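FBP protein (Leishmania major, PDB 5OEZ) probably hydrolyses beta-D-fructose 1,6-bisphosphate to beta-D-fructose 6-phosphate and phosphate, a step of gluconeogenesis, as a magnesium-dependent homotetramer. Local coordinates at residues 8-12 and 196-201; 289-293 and 304-308; 296-302 and 319-325. All coordinates share one frame. Numbering follows the deposited sequence.

Interaction 1. Residues 8-12 and 196-201; sequences TPTTL and IGEFIL
Pro-9 and Ile-200 form the apolar centre, Pro-9 CG lying 3.8 Å from Ile-200 CD1. The m,m rotamer of Ile-200 (chi1 -62°, chi2 -54°) brings this methyl to the proline ring, and Ile-196 CD1 reaches Pro-9 CG at 4.4 Å. Farther along, Leu-12 CB meets Phe-199 CB at 3.9 Å, while the phenyl ring swings away to pack on helix 27-47. Thr-11 CG2 lies 4.0 Å from Glu-198 CB.

Residues 9-11 are extended (phi near -80°, psi 110° to 161°), and the direction from CA of Pro-9 to CA of Leu-12 lies 76° from that of 196-201. A single beta bridge pairs Thr-11 with Ile-200, their CA atoms 4.6 Å apart, so the N-terminal segment crosses strand 198-203, an outermost strand of this chain's eight-stranded sheet. Two hydrogen bonds fix it: Leu-201 N to Thr-10 O (3.1 Å) and Leu-12 N to Phe-199 O (2.9 Å). Thr-11 is the N-cap of helix 12-18, which carries the AMP-site residue Ile-16; the short threonine side chain (chi1 70°) caps a backbone N there.

At the polar edge, Glu-198 forms a salt bridge with Lys-40 of the second subunit, whose Tyr-84 hydroxyl is hydrogen-bonded to Pro-9 O.

Interaction 2. Residues 289-293 and 304-308; sequences AMIVE and GRILE
Residues 289-293 form regular helix (phi/psi near -62°/-44°), with Glu-293 N bonded to Ala-289 O at 2.9 Å. In the other segment Arg-305 has polyproline-like angles (-60°/132°) and 306-308 take helical ones. The CA atoms of Ala-289 and Ile-306 approach to 6.5 Å, which suits the small alanine: its CB touches Ile-306 CB at 3.8 Å and Leu-307 CD2 at 4.0 Å. Leu-307 (m,t) also sets CD1 4.0 Å from Met-290 CA.

Beside this apolar patch, Glu-293 (m,t) and Arg-305 (m,t,p), long enough to span helix to loop at a partly exposed edge, form a two-pronged salt bridge, Arg-305 NH2 to Glu-293 OE1 and Arg-305 NE to Glu-293 OE2, both 2.9 Å. Arg-305 NH1 extends the network to Glu-308 OE2 (3.1 Å). A water links Glu-293 OE2 (2.8 Å) to Leu-307 N (3.0 Å).

An apolar patch flanked by ion pairs thus packs the loop before strand 317-323 on helix 281-294; Ala-289 and Ile-306 also meet Phe-322 of that strand, and Met-290 meets strand 167-173.

Interaction 3. Residues 296-302 and 319-325; sequences GGKAVGS and PVYFGSR
Strands 298-300 and 320-323 make an antiparallel pair in the C-terminal mixed sheet, their axes 4.8 Å apart and directions 178° apart. Lys-298 with Gly-323 and Val-300 with Tyr-321 are hydrogen-bonded pairs: Lys-298 N to Gly-323 O and Gly-323 N to Lys-298 O (both 2.9 Å), Val-300 N to Tyr-321 O (3.0 Å) and Tyr-321 N to Val-300 O (2.9 Å). Between them, Ala-299 and Phe-322 are a non-hydrogen-bonded pair, CA atoms 4.4 Å apart.

On their face, turned to helix 281-294, the small Ala-299 accommodates the ring of Phe-322 (chi1 -74°, chi2 -5°), with Ala-299 CB 3.4 Å from Phe-322 CE1. On the other face Val-300 (m) sets CG2 3.9 Å from CB of Tyr-321 (chi1 -45°, chi2 90°), and both pack on helix 325-338. Lys-298, m then trans throughout, lays CG 3.9 Å from Arg-325 CB and carries its amine to a salt bridge with Asp-329.

Three places need glycine: Gly-296 ends helix 281-294 in a Schellman motif at phi 93°; at 150°/-145° a CB on Gly-323, within the strand, would jam against the preceding carbonyl; one on Gly-297 would clash with Gly-323 O. A water spans Gly-296 O (2.9 Å) and Arg-325 N (3.0 Å).

Interaction 1 stands apart: its centre is about 29 Å from that of interaction 2 and about 31 Å from that of interaction 3, and it closes along the chain before either opens. It belongs to the N-terminal domain and borders a second subunit, whereas the other two lie in the C-terminal domain and touch no other chain. Interactions 2 and 3 have centres about 7 Å apart, and their segments alternate in sequence. Strand 298-300 follows helix 281-294 after a short link, and the two interactions are probably joined by hydrogen bonds, Gly-297 N to Val-292 O (2.9 Å) and Ile-306 N to Ala-299 O (3.2 Å). Helix, loop and strand pair thus pack as one unit.

Interaction 1. Residues 8-12 and 196-201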
loop_
_atom_site.group_PDB
_atom_site.type_symbol
_atom_site.label_atom_id
_atom_site.label_comp_id
_atom_site.label_asym_id
_atom_site.label_seq_id
_atom_site.Cartn_x
_atom_site.Cartn_y
_atom_site.Cartn_z
ATOM N N THR C 8 -0.392 -10.334 -16.590
ATOM C CA THR C 8 -0.901 -9.122 -17.321
ATOM C C THR C 8 -2.433 -9.000 -17.228
ATOM O O THR C 8 -3.152 -9.598 -18.034
ATOM C CB THR C 8 -0.493 -9.124 -18.821
ATOM O OG1 THR C 8 0.936 -9.121 -18.945
ATOM C CG2 THR C 8 -1.067 -7.895 -19.557
ATOM N N PRO C 9 -2.939 -8.231 -16.243
ATOM C CA PRO C 9 -4.390 -7.971 -16.184
ATOM C C PRO C 9 -4.840 -6.831 -17.124
ATOM O O PRO C 9 -4.016 -5.992 -17.532
ATOM C CB PRO C 9 -4.610 -7.605 -14.716
ATOM C CG PRO C 9 -3.317 -6.970 -14.304
ATOM C CD PRO C 9 -2.239 -7.708 -15.049
ATOM N N THR C 10 -6.131 -6.832 -17.465
ATOM C CA THR C 10 -6.730 -5.826 -18.356
ATOM C C THR C 10 -7.034 -4.538 -17.589
ATOM O O THR C 10 -7.956 -4.512 -16.773
ATOM C CB THR C 10 -8.029 -6.356 -18.997
ATOM O OG1 THR C 10 -7.744 -7.561 -19.718
ATOM C CG2 THR C 10 -8.654 -5.327 -19.968
ATOM N N THR C 11 -6.279 -3.475 -17.865
ATOM C CA THR C 11 -6.525 -2.189 -17.223
ATOM C C THR C 11 -7.650 -1.396 -17.913
ATOM O O THR C 11 -8.020 -1.653 -19.065
ATOM C CB THR C 11 -5.279 -1.294 -17.161
ATOM O OG1 THR C 11 -4.937 -0.832 -18.479
ATOM C CG2 THR C 11 -4.103 -2.045 -16.521
ATOM N N LEU C 12 -8.193 -0.434 -17.174
ATOM C CA LEU C 12 -9.228 0.473 -17.682
ATOM C C LEU C 12 -8.751 1.234 -18.915
ATOM O O LEU C 12 -9.430 1.273 -19.932
ATOM C CB LEU C 12 -9.661 1.446 -16.593
ATOM C CG LEU C 12 -10.691 2.524 -16.971
ATOM C CD1 LEU C 12 -11.858 1.971 -17.775
ATOM C CD2 LEU C 12 -11.217 3.205 -15.710
ATOM N N ILE C 196 -0.638 -1.905 -7.909
ATOM C CA ILE C 196 -0.130 -1.306 -9.153
ATOM C C ILE C 196 -0.760 0.035 -9.523
ATOM O O ILE C 196 -0.405 0.615 -10.539
ATOM C CB ILE C 196 -0.228 -2.300 -10.344
ATOM C CG1 ILE C 196 -1.674 -2.742 -10.611
ATOM C CG2 ILE C 196 0.660 -3.508 -10.070
ATOM C CD1 ILE C 196 -1.841 -3.739 -11.740
ATOM N N GLY C 197 -1.675 0.538 -8.695
ATOM C CA GLY C 197 -2.388 1.777 -8.974
ATOM C C GLY C 197 -3.066 1.825 -10.327
ATOM O O GLY C 197 -2.919 2.791 -11.067
ATOM N N GLU C 198 -3.777 0.761 -10.665
ATOM C CA GLU C 198 -4.521 0.691 -11.919
ATOM C C GLU C 198 -5.886 0.100 -11.605
ATOM O O GLU C 198 -6.024 -0.750 -10.730
ATOM C CB GLU C 198 -3.810 -0.193 -12.948
ATOM C CG GLU C 198 -2.435 0.300 -13.408
ATOM C CD GLU C 198 -2.466 1.424 -14.442
ATOM O OE1 GLU C 198 -3.533 1.688 -15.036
ATOM O OE2 GLU C 198 -1.393 2.034 -14.675
ATOM N N PHE C 199 -6.876 0.542 -12.362
ATOM C CA PHE C 199 -8.191 -0.054 -12.356
ATOM C C PHE C 199 -8.184 -1.259 -13.280
ATOM O O PHE C 199 -7.750 -1.156 -14.416
ATOM C CB PHE C 199 -9.224 0.990 -12.785
ATOM C CG PHE C 199 -9.508 1.988 -11.712
ATOM C CD1 PHE C 199 -10.413 1.679 -10.702
ATOM C CD2 PHE C 199 -8.836 3.189 -11.668
ATOM C CE1 PHE C 199 -10.670 2.569 -9.681
ATOM C CE2 PHE C 199 -9.070 4.078 -10.638
ATOM C CZ PHE C 199 -9.985 3.770 -9.648
ATOM N N ILE C 200 -8.652 -2.388 -12.758
ATOM C CA ILE C 200 -8.622 -3.682 -13.414
ATOM C C ILE C 200 -10.071 -4.050 -13.675
ATOM O O ILE C 200 -10.937 -3.768 -12.851
ATOM C CB ILE C 200 -7.978 -4.737 -12.471
ATOM C CG1 ILE C 200 -6.527 -4.361 -12.140
ATOM C CG2 ILE C 200 -8.033 -6.141 -13.053
ATOM C CD1 ILE C 200 -5.629 -4.105 -13.346
ATOM N N LEU C 201 -10.328 -4.695 -14.810
ATOM C CA LEU C 201 -11.670 -5.124 -15.156
ATOM C C LEU C 201 -12.078 -6.312 -14.287
ATOM O O LEU C 201 -11.374 -7.323 -14.249
ATOM C CB LEU C 201 -11.735 -5.506 -16.642
ATOM C CG LEU C 201 -13.057 -6.053 -17.185
ATOM C CD1 LEU C 201 -14.169 -5.032 -17.069
ATOM C CD2 LEU C 201 -12.883 -6.474 -18.629
#

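Interaction 2. Residues 289-293 and 304-308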
loop_
_atom_site.group_PDB
_atom_site.type_symbol
_atom_site.label_atom_id
_atom_site.label_comp_id
_atom_site.label_asym_id
_atom_site.label_seq_id
_atom_site.Cartn_x
_atom_site.Cartn_y
_atom_site.Cartn_z
ATOM N N ALA C 289 -28.790 7.646 -14.422
ATOM C CA ALA C 289 -29.821 7.109 -15.304
ATOM C C ALA C 289 -29.215 6.387 -16.518
ATOM O O ALA C 289 -29.713 5.339 -16.920
ATOM C CB ALA C 289 -30.763 8.219 -15.752
ATOM N N MET C 290 -28.174 6.968 -17.119
ATOM C CA MET C 290 -27.520 6.351 -18.291
ATOM C C MET C 290 -26.896 5.016 -17.917
ATOM O O MET C 290 -26.999 4.056 -18.655
ATOM C CB MET C 290 -26.445 7.263 -18.896
ATOM C CG MET C 290 -25.990 6.814 -20.282
ATOM S SD MET C 290 -24.608 7.781 -20.920
ATOM C CE MET C 290 -24.183 6.842 -22.391
ATOM N N ILE C 291 -26.272 4.949 -16.751
ATOM C CA ILE C 291 -25.687 3.694 -16.287
ATOM C C ILE C 291 -26.752 2.622 -16.058
ATOM O O ILE C 291 -26.624 1.515 -16.564
ATOM C CB ILE C 291 -24.860 3.919 -15.016
ATOM C CG1 ILE C 291 -23.607 4.738 -15.363
ATOM C CG2 ILE C 291 -24.441 2.594 -14.402
ATOM C CD1 ILE C 291 -23.092 5.554 -14.198
ATOM N N VAL C 292 -27.811 2.979 -15.336
ATOM C CA VAL C 292 -28.914 2.053 -15.040
ATOM C C VAL C 292 -29.588 1.560 -16.320
ATOM O O VAL C 292 -29.874 0.371 -16.445
ATOM C CB VAL C 292 -29.955 2.697 -14.072
ATOM C CG1 VAL C 292 -31.255 1.909 -13.989
ATOM C CG2 VAL C 292 -29.347 2.846 -12.685
ATOM N N GLU C 293 -29.858 2.450 -17.270
ATOM C CA GLU C 293 -30.476 2.006 -18.549
ATOM C C GLU C 293 -29.561 1.073 -19.331
ATOM O O GLU C 293 -30.007 0.059 -19.845
ATOM C CB GLU C 293 -30.884 3.188 -19.442
ATOM C CG GLU C 293 -32.132 3.942 -18.988
ATOM C CD GLU C 293 -32.724 4.856 -20.072
ATOM O OE1 GLU C 293 -32.273 4.792 -21.242
ATOM O OE2 GLU C 293 -33.662 5.639 -19.755
ATOM N N GLY C 304 -41.682 10.335 -16.834
ATOM C CA GLY C 304 -40.959 9.513 -17.799
ATOM C C GLY C 304 -39.473 9.463 -17.520
ATOM O O GLY C 304 -39.009 9.792 -16.417
ATOM N N ARG C 305 -38.740 9.068 -18.550
ATOM C CA ARG C 305 -37.305 8.857 -18.466
ATOM C C ARG C 305 -36.576 10.124 -18.063
ATOM O O ARG C 305 -36.806 11.179 -18.641
ATOM C CB ARG C 305 -36.757 8.380 -19.825
ATOM C CG ARG C 305 -37.193 6.974 -20.226
ATOM C CD ARG C 305 -36.843 6.690 -21.673
ATOM N NE ARG C 305 -35.395 6.601 -21.869
ATOM C CZ ARG C 305 -34.736 6.887 -22.994
ATOM N NH1 ARG C 305 -35.352 7.317 -24.092
ATOM N NH2 ARG C 305 -33.419 6.756 -23.025
ATOM N N ILE C 306 -35.679 9.993 -17.087
ATOM C CA ILE C 306 -34.766 11.070 -16.697
ATOM C C ILE C 306 -34.005 11.613 -17.918
ATOM O O ILE C 306 -33.862 12.829 -18.070
ATOM C CB ILE C 306 -33.721 10.578 -15.656
ATOM C CG1 ILE C 306 -34.378 10.176 -14.325
ATOM C CG2 ILE C 306 -32.650 11.632 -15.379
ATOM C CD1 ILE C 306 -35.058 11.297 -13.571
ATOM N N LEU C 307 -33.515 10.708 -18.768
ATOM C CA LEU C 307 -32.706 11.078 -19.933
ATOM C C LEU C 307 -33.447 11.895 -20.974
ATOM O O LEU C 307 -32.815 12.645 -21.719
ATOM C CB LEU C 307 -32.085 9.843 -20.588
ATOM C CG LEU C 307 -31.074 9.059 -19.732
ATOM C CD1 LEU C 307 -30.504 7.894 -20.529
ATOM C CD2 LEU C 307 -29.952 9.948 -19.213
ATOM N N GLU C 308 -34.771 11.789 -21.002
ATOM C CA GLU C 308 -35.606 12.603 -21.918
ATOM C C GLU C 308 -35.961 14.010 -21.398
ATOM O O GLU C 308 -36.549 14.779 -22.139
ATOM C CB GLU C 308 -36.903 11.868 -22.288
ATOM C CG GLU C 308 -36.721 10.689 -23.238
ATOM C CD GLU C 308 -38.017 9.917 -23.510
ATOM O OE1 GLU C 308 -39.088 10.306 -22.989
ATOM O OE2 GLU C 308 -37.968 8.902 -24.243
HETATM O O HOH W 1 -33.690 7.838 -18.042
#

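Interaction 3. Residues 296-302 and 319-325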
loop_
_atom_site.group_PDB
_atom_site.type_symbol
_atom_site.label_atom_id
_atom_site.label_comp_id
_atom_site.label_asym_id
_atom_site.label_seq_id
_atom_site.Cartn_x
_atom_site.Cartn_y
_atom_site.Cartn_z
ATOM N N GLY C 296 -29.692 -2.413 -18.344
ATOM C CA GLY C 296 -30.990 -3.069 -18.525
ATOM C C GLY C 296 -32.082 -2.705 -17.522
ATOM O O GLY C 296 -33.100 -3.365 -17.474
ATOM N N GLY C 297 -31.876 -1.675 -16.714
ATOM C CA GLY C 297 -32.898 -1.225 -15.756
ATOM C C GLY C 297 -33.739 -0.073 -16.302
ATOM O O GLY C 297 -33.653 0.250 -17.481
ATOM N N LYS C 298 -34.522 0.551 -15.420
ATOM C CA LYS C 298 -35.280 1.763 -15.746
ATOM C C LYS C 298 -34.897 2.851 -14.795
ATOM O O LYS C 298 -34.547 2.593 -13.633
ATOM C CB LYS C 298 -36.777 1.543 -15.652
ATOM C CG LYS C 298 -37.348 0.715 -16.780
ATOM C CD LYS C 298 -38.865 0.828 -16.842
ATOM C CE LYS C 298 -39.376 0.073 -18.060
ATOM N NZ LYS C 298 -40.836 0.252 -18.253
ATOM N N ALA C 299 -34.974 4.075 -15.307
ATOM C CA ALA C 299 -34.625 5.262 -14.559
ATOM C C ALA C 299 -35.622 6.372 -14.903
ATOM O O ALA C 299 -35.498 7.020 -15.948
ATOM C CB ALA C 299 -33.213 5.683 -14.905
ATOM N N VAL C 300 -36.602 6.587 -14.024
ATOM C CA VAL C 300 -37.657 7.587 -14.290
ATOM C C VAL C 300 -37.733 8.675 -13.232
ATOM O O VAL C 300 -37.268 8.504 -12.097
ATOM C CB VAL C 300 -39.029 6.933 -14.510
ATOM C CG1 VAL C 300 -38.958 5.999 -15.720
ATOM C CG2 VAL C 300 -39.506 6.179 -13.274
ATOM N N GLY C 301 -38.290 9.812 -13.641
ATOM C CA GLY C 301 -38.511 10.964 -12.765
ATOM C C GLY C 301 -39.987 11.117 -12.492
ATOM O O GLY C 301 -40.697 10.126 -12.439
ATOM N N SER C 302 -40.453 12.357 -12.366
ATOM C CA SER C 302 -41.897 12.640 -12.243
ATOM C C SER C 302 -42.705 12.369 -13.520
ATOM O O SER C 302 -43.891 12.104 -13.441
ATOM C CB SER C 302 -42.129 14.097 -11.842
ATOM O OG SER C 302 -41.659 14.346 -10.547
ATOM N N PRO C 319 -36.964 14.233 -8.754
ATOM C CA PRO C 319 -37.025 12.956 -8.042
ATOM C C PRO C 319 -36.570 11.819 -8.940
ATOM O O PRO C 319 -36.464 11.992 -10.155
ATOM C CB PRO C 319 -38.518 12.799 -7.726
ATOM C CG PRO C 319 -39.193 13.493 -8.847
ATOM C CD PRO C 319 -38.301 14.645 -9.240
ATOM N N VAL C 320 -36.268 10.663 -8.350
ATOM C CA VAL C 320 -35.792 9.507 -9.119
ATOM C C VAL C 320 -36.394 8.212 -8.578
ATOM O O VAL C 320 -36.536 8.042 -7.364
ATOM C CB VAL C 320 -34.221 9.373 -9.135
ATOM C CG1 VAL C 320 -33.559 10.623 -9.712
ATOM C CG2 VAL C 320 -33.666 9.083 -7.746
ATOM N N TYR C 321 -36.692 7.308 -9.506
ATOM C CA TYR C 321 -37.068 5.936 -9.240
ATOM C C TYR C 321 -36.240 5.075 -10.200
ATOM O O TYR C 321 -36.509 5.034 -11.405
ATOM C CB TYR C 321 -38.577 5.757 -9.459
ATOM C CG TYR C 321 -39.392 6.866 -8.839
ATOM C CD1 TYR C 321 -39.704 8.001 -9.575
ATOM C CD2 TYR C 321 -39.803 6.814 -7.508
ATOM C CE1 TYR C 321 -40.417 9.036 -9.017
ATOM C CE2 TYR C 321 -40.522 7.851 -6.939
ATOM C CZ TYR C 321 -40.843 8.952 -7.701
ATOM O OH TYR C 321 -41.547 10.010 -7.174
ATOM N N PHE C 322 -35.219 4.419 -9.655
ATOM C CA PHE C 322 -34.203 3.684 -10.428
ATOM C C PHE C 322 -34.170 2.214 -10.039
ATOM O O PHE C 322 -34.184 1.892 -8.860
ATOM C CB PHE C 322 -32.783 4.199 -10.112
ATOM C CG PHE C 322 -32.428 5.545 -10.695
ATOM C CD1 PHE C 322 -33.260 6.246 -11.555
ATOM C CD2 PHE C 322 -31.205 6.101 -10.388
ATOM C CE1 PHE C 322 -32.874 7.480 -12.065
ATOM C CE2 PHE C 322 -30.803 7.323 -10.908
ATOM C CZ PHE C 322 -31.636 8.015 -11.748
ATOM N N GLY C 323 -34.026 1.335 -11.021
ATOM C CA GLY C 323 -33.549 -0.013 -10.753
ATOM C C GLY C 323 -34.062 -1.059 -11.705
ATOM O O GLY C 323 -34.243 -0.802 -12.910
ATOM N N SER C 324 -34.276 -2.251 -11.139
ATOM C CA SER C 324 -34.828 -3.387 -11.850
ATOM C C SER C 324 -36.110 -2.962 -12.552
ATOM O O SER C 324 -36.954 -2.270 -11.968
ATOM C CB SER C 324 -35.114 -4.514 -10.863
ATOM O OG SER C 324 -33.923 -4.979 -10.247
ATOM N N ARG C 325 -36.258 -3.381 -13.802
ATOM C CA ARG C 325 -37.319 -2.846 -14.631
ATOM C C ARG C 325 -38.733 -3.186 -14.131
ATOM O O ARG C 325 -39.609 -2.334 -14.174
ATOM C CB ARG C 325 -37.109 -3.156 -16.129
ATOM C CG ARG C 325 -37.027 -4.608 -16.547
ATOM C CD ARG C 325 -36.797 -4.790 -18.064
ATOM N NE ARG C 325 -36.336 -6.151 -18.412
ATOM C CZ ARG C 325 -37.121 -7.187 -18.730
ATOM N NH1 ARG C 325 -38.449 -7.063 -18.758
ATOM N NH2 ARG C 325 -36.576 -8.374 -19.018
HETATM O O HOH W 2 -33.874 -4.728 -15.000
#